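DUF4973 domain-containing protein (Bacteroides thetaiotaomicron, PDB 4QNI) is of uncharacterised function but, as a two-domain, probably lipid-anchored protein, may serve as an auxiliary nutrient-binding protein. Local coordinates at residues 257-268 against 288-297. Residues are numbered along the deposited sequence; the frame is centred on the assembly and turned at random. Where two conformers were deposited one is given.
Sequences IGFELNKDVTPS and IINNVDYYFN. With EDO (1,2-ethanediol), chain E.
Residues 257-268 run antiparallel to 288-297 and pair with them in two patches. In the first, Glu260 and Tyr295 form a hydrogen-bonded pair, Tyr295 N to Glu260 O 2.8 Å and Glu260 N to Tyr295 O 2.9 Å; Asn297 N to Ile257 O and Asn262 N to Asp293 O extend it on either side. The second is another antiparallel hydrogen-bonded pair, Ser268 with Asn290. Between them residues 263-266 loop out, and an Asx turn, Asp264 N to Asn262 OD1 (3.1 Å), shapes the start of the excursion. Asn262 meets Asp293 flat on: amide and carboxylate are stacked with planes 12° apart, Asn262 CG 3.3 Å from Asp293 OD2, while Asp293 OD1 is taken by His309 of strand 306-321. Were Asn262 an alanine, Asp264 N would probably lose its side-chain acceptor, and one face of the Asp293 carboxylate its amide cover. Strands 260-275 and 282-298 are neighbours in a long antiparallel sheet of the C-terminal BT_3044-like domain, forming a beta hairpin whose first strand is interrupted by the loop at 263-266. On the face of Leu261 and Tyr294, Phe259 CE1 comes within 3.6 Å of Tyr294 CD1, the ring planes 39° apart, and Leu261 CD2 packs on Tyr294 CB. With CG set between backbone N and carbonyl carbon (chi1 68°), the Tyr294 ring packs on Ile235, and its OH is hydrogen-bonded to Gly221 N and, at 2.6 Å, to O1 of a 1,2-ethanediol probably from the crystallisation liquor. On the returning limb of the excursion, Val265 CG2 rests 3.6 Å from Asn291 CB, and one water links Thr266 O, Ser268 OG and Asn291 ND2.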
ATOM      1  N   ILE A 257      14.374 -20.912  37.927  1.00 58.57           N
ATOM      2  CA  ILE A 257      13.878 -19.559  37.691  1.00 55.21           C
ATOM      3  C   ILE A 257      13.203 -18.970  38.949  1.00 58.07           C
ATOM      4  O   ILE A 257      12.523 -17.939  38.877  1.00 56.06           O
ATOM      5  CB  ILE A 257      12.966 -19.543  36.429  1.00 55.54           C
ATOM      6  CG1 ILE A 257      11.643 -20.311  36.619  1.00 54.41           C
ATOM      7  CG2 ILE A 257      13.737 -20.047  35.184  1.00 54.75           C
ATOM      8  CD1 ILE A 257      10.509 -19.870  35.547  1.00 53.81           C
ATOM      9  N   GLY A 258      13.448 -19.607  40.090  1.00 55.45           N
ATOM     10  CA  GLY A 258      12.918 -19.190  41.387  1.00 55.71           C
ATOM     11  C   GLY A 258      11.417 -18.982  41.395  1.00 56.38           C
ATOM     12  O   GLY A 258      10.927 -17.994  41.945  1.00 54.33           O
ATOM     13  N   PHE A 259      10.696 -19.879  40.704  1.00 52.49           N
ATOM     14  CA  PHE A 259       9.242 -19.857  40.555  1.00 50.23           C
ATOM     15  C   PHE A 259       8.600 -20.064  41.906  1.00 56.28           C
ATOM     16  O   PHE A 259       9.070 -20.883  42.700  1.00 57.44           O
ATOM     17  CB  PHE A 259       8.769 -20.916  39.534  1.00 50.15           C
ATOM     18  CG  PHE A 259       7.274 -20.981  39.326  1.00 49.41           C
ATOM     19  CD1 PHE A 259       6.635 -20.092  38.467  1.00 49.63           C
ATOM     20  CD2 PHE A 259       6.504 -21.928  39.993  1.00 50.77           C
ATOM     21  CE1 PHE A 259       5.253 -20.150  38.280  1.00 49.05           C
ATOM     22  CE2 PHE A 259       5.118 -21.993  39.790  1.00 51.53           C
ATOM     23  CZ  PHE A 259       4.506 -21.106  38.935  1.00 47.95           C
ATOM     24  N   GLU A 260       7.577 -19.253  42.192  1.00 53.38           N
ATOM     25  CA  GLU A 260       6.847 -19.272  43.452  1.00 54.30           C
ATOM     26  C   GLU A 260       5.405 -18.885  43.224  1.00 56.52           C
ATOM     27  O   GLU A 260       5.119 -17.836  42.663  1.00 54.34           O
ATOM     28  CB  GLU A 260       7.488 -18.309  44.471  1.00 57.38           C
ATOM     29  CG  GLU A 260       8.586 -18.928  45.318  1.00 78.20           C
ATOM     30  CD  GLU A 260       8.145 -19.617  46.598  1.00115.67           C
ATOM     31  OE1 GLU A 260       7.486 -18.958  47.437  1.00112.73           O
ATOM     32  OE2 GLU A 260       8.518 -20.797  46.792  1.00117.67           O
ATOM     33  N   LEU A 261       4.499 -19.740  43.633  1.00 55.55           N
ATOM     34  CA  LEU A 261       3.087 -19.413  43.560  1.00 56.24           C
ATOM     35  C   LEU A 261       2.657 -18.726  44.818  1.00 63.64           C
ATOM     36  O   LEU A 261       3.127 -19.074  45.903  1.00 65.37           O
ATOM     37  CB  LEU A 261       2.227 -20.662  43.390  1.00 55.75           C
ATOM     38  CG  LEU A 261       2.177 -21.262  42.022  1.00 60.07           C
ATOM     39  CD1 LEU A 261       1.558 -22.631  42.111  1.00 60.95           C
ATOM     40  CD2 LEU A 261       1.407 -20.355  41.041  1.00 57.79           C
ATOM     41  N   ASN A 262       1.724 -17.792  44.693  1.00 60.06           N
ATOM     42  CA  ASN A 262       1.112 -17.189  45.848  1.00 60.73           C
ATOM     43  C   ASN A 262       0.105 -18.220  46.350  1.00 65.14           C
ATOM     44  O   ASN A 262      -0.752 -18.664  45.585  1.00 63.96           O
ATOM     45  CB  ASN A 262       0.488 -15.859  45.493  1.00 59.61           C
ATOM     46  CG  ASN A 262      -0.109 -15.144  46.676  1.00 74.73           C
ATOM     47  OD1 ASN A 262      -1.201 -15.485  47.137  1.00 56.35           O
ATOM     48  ND2 ASN A 262       0.601 -14.138  47.187  1.00 68.83           N
ATOM     49  N   LYS A 263       0.283 -18.676  47.591  1.00 63.60           N
ATOM     50  CA  LYS A 263      -0.532 -19.721  48.205  1.00 63.80           C
ATOM     51  C   LYS A 263      -1.876 -19.223  48.818  1.00 69.66           C
ATOM     52  O   LYS A 263      -2.690 -20.061  49.203  1.00 69.46           O
ATOM     53  CB  LYS A 263       0.306 -20.425  49.277  1.00 66.77           C
ATOM     54  N   ASP A 264      -2.132 -17.896  48.878  1.00 68.48           N
ATOM     55  CA  ASP A 264      -3.354 -17.330  49.511  1.00 69.59           C
ATOM     56  C   ASP A 264      -4.674 -17.774  48.835  1.00 70.54           C
ATOM     57  O   ASP A 264      -5.612 -18.169  49.536  1.00 70.54           O
ATOM     58  CB  ASP A 264      -3.310 -15.781  49.569  1.00 72.72           C
ATOM     59  CG  ASP A 264      -2.104 -15.156  50.272  1.00 89.43           C
ATOM     60  OD1 ASP A 264      -1.445 -15.862  51.090  1.00 92.00           O
ATOM     61  OD2 ASP A 264      -1.829 -13.957  50.023  1.00 93.88           O
ATOM     62  N   VAL A 265      -4.763 -17.655  47.492  1.00 64.08           N
ATOM     63  CA  VAL A 265      -5.964 -18.063  46.742  1.00 61.66           C
ATOM     64  C   VAL A 265      -5.541 -19.003  45.628  1.00 59.59           C
ATOM     65  O   VAL A 265      -4.419 -18.917  45.148  1.00 59.28           O
ATOM     66  CB  VAL A 265      -6.846 -16.901  46.199  1.00 65.60           C
ATOM     67  CG1 VAL A 265      -7.378 -16.006  47.330  1.00 66.50           C
ATOM     68  CG2 VAL A 265      -6.108 -16.080  45.143  1.00 64.88           C
ATOM     69  N   THR A 266      -6.435 -19.912  45.252  1.00 52.23           N
ATOM     70  CA  THR A 266      -6.172 -20.881  44.202  0.50 50.46           C
ATOM     71  C   THR A 266      -6.825 -20.375  42.902  1.00 50.57           C
ATOM     72  O   THR A 266      -7.977 -19.918  42.921  1.00 49.10           O
ATOM     73  CB  THR A 266      -6.631 -22.288  44.615  0.50 60.50           C
ATOM     74  OG1 THR A 266      -8.022 -22.259  44.913  0.50 64.68           O
ATOM     75  CG2 THR A 266      -5.848 -22.841  45.812  0.50 58.41           C
ATOM     76  N   PRO A 267      -6.074 -20.382  41.770  1.00 42.42           N
ATOM     77  CA  PRO A 267      -6.671 -19.890  40.512  1.00 40.55           C
ATOM     78  C   PRO A 267      -7.812 -20.788  40.029  1.00 42.46           C
ATOM     79  O   PRO A 267      -7.854 -21.963  40.379  1.00 42.84           O
ATOM     80  CB  PRO A 267      -5.499 -19.859  39.524  1.00 41.44           C
ATOM     81  CG  PRO A 267      -4.421 -20.679  40.135  1.00 45.62           C
ATOM     82  CD  PRO A 267      -4.686 -20.865  41.581  1.00 41.77           C
ATOM     83  N   SER A 268      -8.743 -20.227  39.248  1.00 38.00           N
ATOM     84  CA  SER A 268      -9.929 -20.919  38.726  1.00 37.04           C
ATOM     85  C   SER A 268     -10.285 -20.428  37.340  1.00 42.21           C
ATOM     86  O   SER A 268      -9.829 -19.370  36.915  1.00 42.13           O
ATOM     87  CB  SER A 268     -11.126 -20.723  39.655  1.00 40.43           C
ATOM     88  OG  SER A 268     -11.338 -19.356  39.971  1.00 43.47           O
ATOM     89  N   ILE A 288     -12.200 -17.570  30.987  1.00 37.34           N
ATOM     90  CA  ILE A 288     -11.686 -16.578  31.928  1.00 36.65           C
ATOM     91  C   ILE A 288     -10.876 -17.280  33.017  1.00 40.93           C
ATOM     92  O   ILE A 288     -11.415 -18.142  33.697  1.00 41.44           O
ATOM     93  CB  ILE A 288     -12.855 -15.745  32.509  1.00 40.51           C
ATOM     94  CG1 ILE A 288     -13.536 -14.938  31.369  1.00 42.26           C
ATOM     95  CG2 ILE A 288     -12.399 -14.832  33.671  1.00 37.91           C
ATOM     96  CD1 ILE A 288     -14.814 -14.288  31.748  1.00 47.61           C
ATOM     97  N   ILE A 289      -9.605 -16.914  33.202  1.00 36.97           N
ATOM     98  CA  ILE A 289      -8.797 -17.522  34.284  1.00 34.90           C
ATOM     99  C   ILE A 289      -8.570 -16.455  35.317  1.00 38.22           C
ATOM    100  O   ILE A 289      -7.975 -15.433  35.012  1.00 40.27           O
ATOM    101  CB  ILE A 289      -7.455 -18.184  33.817  1.00 35.64           C
ATOM    102  CG1 ILE A 289      -7.665 -19.167  32.638  1.00 33.96           C
ATOM    103  CG2 ILE A 289      -6.712 -18.866  35.000  1.00 33.22           C
ATOM    104  CD1 ILE A 289      -6.335 -19.521  31.915  1.00 33.85           C
ATOM    105  N   ASN A 290      -9.049 -16.674  36.530  1.00 35.09           N
ATOM    106  CA  ASN A 290      -8.925 -15.709  37.614  1.00 34.89           C
ATOM    107  C   ASN A 290      -7.868 -16.094  38.610  1.00 40.59           C
ATOM    108  O   ASN A 290      -7.548 -17.270  38.759  1.00 40.30           O
ATOM    109  CB  ASN A 290     -10.261 -15.551  38.341  1.00 34.23           C
ATOM    110  CG  ASN A 290     -11.342 -14.911  37.521  1.00 51.08           C
ATOM    111  OD1 ASN A 290     -12.400 -15.494  37.283  1.00 55.36           O
ATOM    112  ND2 ASN A 290     -11.101 -13.699  37.072  1.00 49.48           N
ATOM    113  N   ASN A 291      -7.361 -15.084  39.328  1.00 39.61           N
ATOM    114  CA  ASN A 291      -6.397 -15.185  40.419  1.00 40.89           C
ATOM    115  C   ASN A 291      -5.082 -15.861  40.033  1.00 44.77           C
ATOM    116  O   ASN A 291      -4.538 -16.674  40.788  1.00 44.28           O
ATOM    117  CB  ASN A 291      -7.029 -15.870  41.650  1.00 39.01           C
ATOM    118  CG  ASN A 291      -8.139 -15.038  42.206  1.00 46.28           C
ATOM    119  OD1 ASN A 291      -7.969 -13.848  42.455  1.00 40.79           O
ATOM    120  ND2 ASN A 291      -9.315 -15.619  42.335  1.00 41.14           N
ATOM    121  N   VAL A 292      -4.551 -15.472  38.883  1.00 40.81           N
ATOM    122  CA  VAL A 292      -3.236 -15.904  38.448  1.00 39.63           C
ATOM    123  C   VAL A 292      -2.299 -15.074  39.319  1.00 46.35           C
ATOM    124  O   VAL A 292      -2.408 -13.858  39.338  1.00 47.24           O
ATOM    125  CB  VAL A 292      -3.018 -15.702  36.933  1.00 42.26           C
ATOM    126  CG1 VAL A 292      -1.603 -16.072  36.535  1.00 42.27           C
ATOM    127  CG2 VAL A 292      -4.038 -16.485  36.116  1.00 41.01           C
ATOM    128  N   ASP A 293      -1.482 -15.716  40.124  1.00 43.98           N
ATOM    129  CA  ASP A 293      -0.601 -15.008  41.030  1.00 45.05           C
ATOM    130  C   ASP A 293       0.682 -15.819  41.237  1.00 47.98           C
ATOM    131  O   ASP A 293       0.679 -16.824  41.953  1.00 47.85           O
ATOM    132  CB  ASP A 293      -1.336 -14.743  42.386  1.00 47.51           C
ATOM    133  CG  ASP A 293      -0.663 -13.719  43.276  1.00 56.49           C
ATOM    134  OD1 ASP A 293       0.548 -13.466  43.088  1.00 59.77           O
ATOM    135  OD2 ASP A 293      -1.309 -13.244  44.213  1.00 55.77           O
ATOM    136  N   TYR A 294       1.764 -15.396  40.594  1.00 42.67           N
ATOM    137  CA  TYR A 294       3.046 -16.073  40.746  1.00 42.00           C
ATOM    138  C   TYR A 294       4.229 -15.102  40.579  1.00 46.59           C
ATOM    139  O   TYR A 294       4.102 -13.968  40.075  1.00 44.07           O
ATOM    140  CB  TYR A 294       3.184 -17.294  39.800  1.00 40.93           C
ATOM    141  CG  TYR A 294       3.267 -16.962  38.329  1.00 41.19           C
ATOM    142  CD1 TYR A 294       4.490 -16.666  37.728  1.00 43.41           C
ATOM    143  CD2 TYR A 294       2.145 -17.040  37.515  1.00 41.07           C
ATOM    144  CE1 TYR A 294       4.578 -16.379  36.364  1.00 43.09           C
ATOM    145  CE2 TYR A 294       2.213 -16.733  36.155  1.00 41.30           C
ATOM    146  CZ  TYR A 294       3.438 -16.427  35.579  1.00 45.55           C
ATOM    147  OH  TYR A 294       3.522 -16.156  34.240  1.00 38.37           O
ATOM    148  N   TYR A 295       5.385 -15.595  41.019  1.00 44.68           N
ATOM    149  CA  TYR A 295       6.676 -14.935  40.978  1.00 45.39           C
ATOM    150  C   TYR A 295       7.709 -15.782  40.232  1.00 49.79           C
ATOM    151  O   TYR A 295       7.709 -17.003  40.383  1.00 49.60           O
ATOM    152  CB  TYR A 295       7.182 -14.724  42.397  1.00 47.27           C
ATOM    153  CG  TYR A 295       6.368 -13.792  43.249  1.00 49.87           C
ATOM    154  CD1 TYR A 295       5.299 -14.266  44.008  1.00 52.07           C
ATOM    155  CD2 TYR A 295       6.746 -12.464  43.416  1.00 51.22           C
ATOM    156  CE1 TYR A 295       4.577 -13.419  44.852  1.00 53.59           C
ATOM    157  CE2 TYR A 295       6.057 -11.620  44.281  1.00 53.20           C
ATOM    158  CZ  TYR A 295       4.960 -12.097  44.984  1.00 60.21           C
ATOM    159  OH  TYR A 295       4.273 -11.269  45.832  1.00 64.67           O
ATOM    160  N   PHE A 296       8.643 -15.141  39.514  1.00 45.86           N
ATOM    161  CA  PHE A 296       9.748 -15.851  38.859  1.00 45.18           C
ATOM    162  C   PHE A 296      10.904 -14.895  38.618  1.00 52.01           C
ATOM    163  O   PHE A 296      10.698 -13.681  38.573  1.00 51.76           O
ATOM    164  CB  PHE A 296       9.304 -16.527  37.534  1.00 44.35           C
ATOM    165  CG  PHE A 296       9.209 -15.598  36.351  1.00 44.46           C
ATOM    166  CD1 PHE A 296       8.092 -14.793  36.167  1.00 44.87           C
ATOM    167  CD2 PHE A 296      10.242 -15.526  35.417  1.00 46.21           C
ATOM    168  CE1 PHE A 296       8.007 -13.931  35.074  1.00 45.21           C
ATOM    169  CE2 PHE A 296      10.160 -14.659  34.326  1.00 48.03           C
ATOM    170  CZ  PHE A 296       9.034 -13.878  34.155  1.00 45.58           C
ATOM    171  N   ASN A 297      12.101 -15.451  38.385  1.00 50.16           N
ATOM    172  CA  ASN A 297      13.301 -14.680  38.083  1.00 51.32           C
ATOM    173  C   ASN A 297      13.632 -14.742  36.606  1.00 54.82           C
ATOM    174  O   ASN A 297      13.805 -15.833  36.051  1.00 55.48           O
ATOM    175  CB  ASN A 297      14.508 -15.197  38.883  1.00 52.98           C
ATOM    176  CG  ASN A 297      14.387 -15.100  40.384  1.00 72.21           C
ATOM    177  OD1 ASN A 297      13.872 -14.126  40.932  1.00 63.90           O
ATOM    178  ND2 ASN A 297      14.931 -16.084  41.084  1.00 63.69           N
TER
HETATM  179  C1  EDO E 403       0.593 -15.838  31.883  1.00 48.47           C
HETATM  180  O1  EDO E 403       1.376 -16.461  32.882  1.00 44.81           O
HETATM  181  C2  EDO E 403       0.486 -14.348  32.156  1.00 50.90           C
HETATM  182  O2  EDO E 403       1.734 -13.722  31.927  1.00 56.54           O
HETATM  183  O   HOH W   1     -10.038 -18.288  41.979  1.00 48.19           O
HETATM  184  O   HOH W   2     -13.400 -18.245  38.222  1.00 43.41           O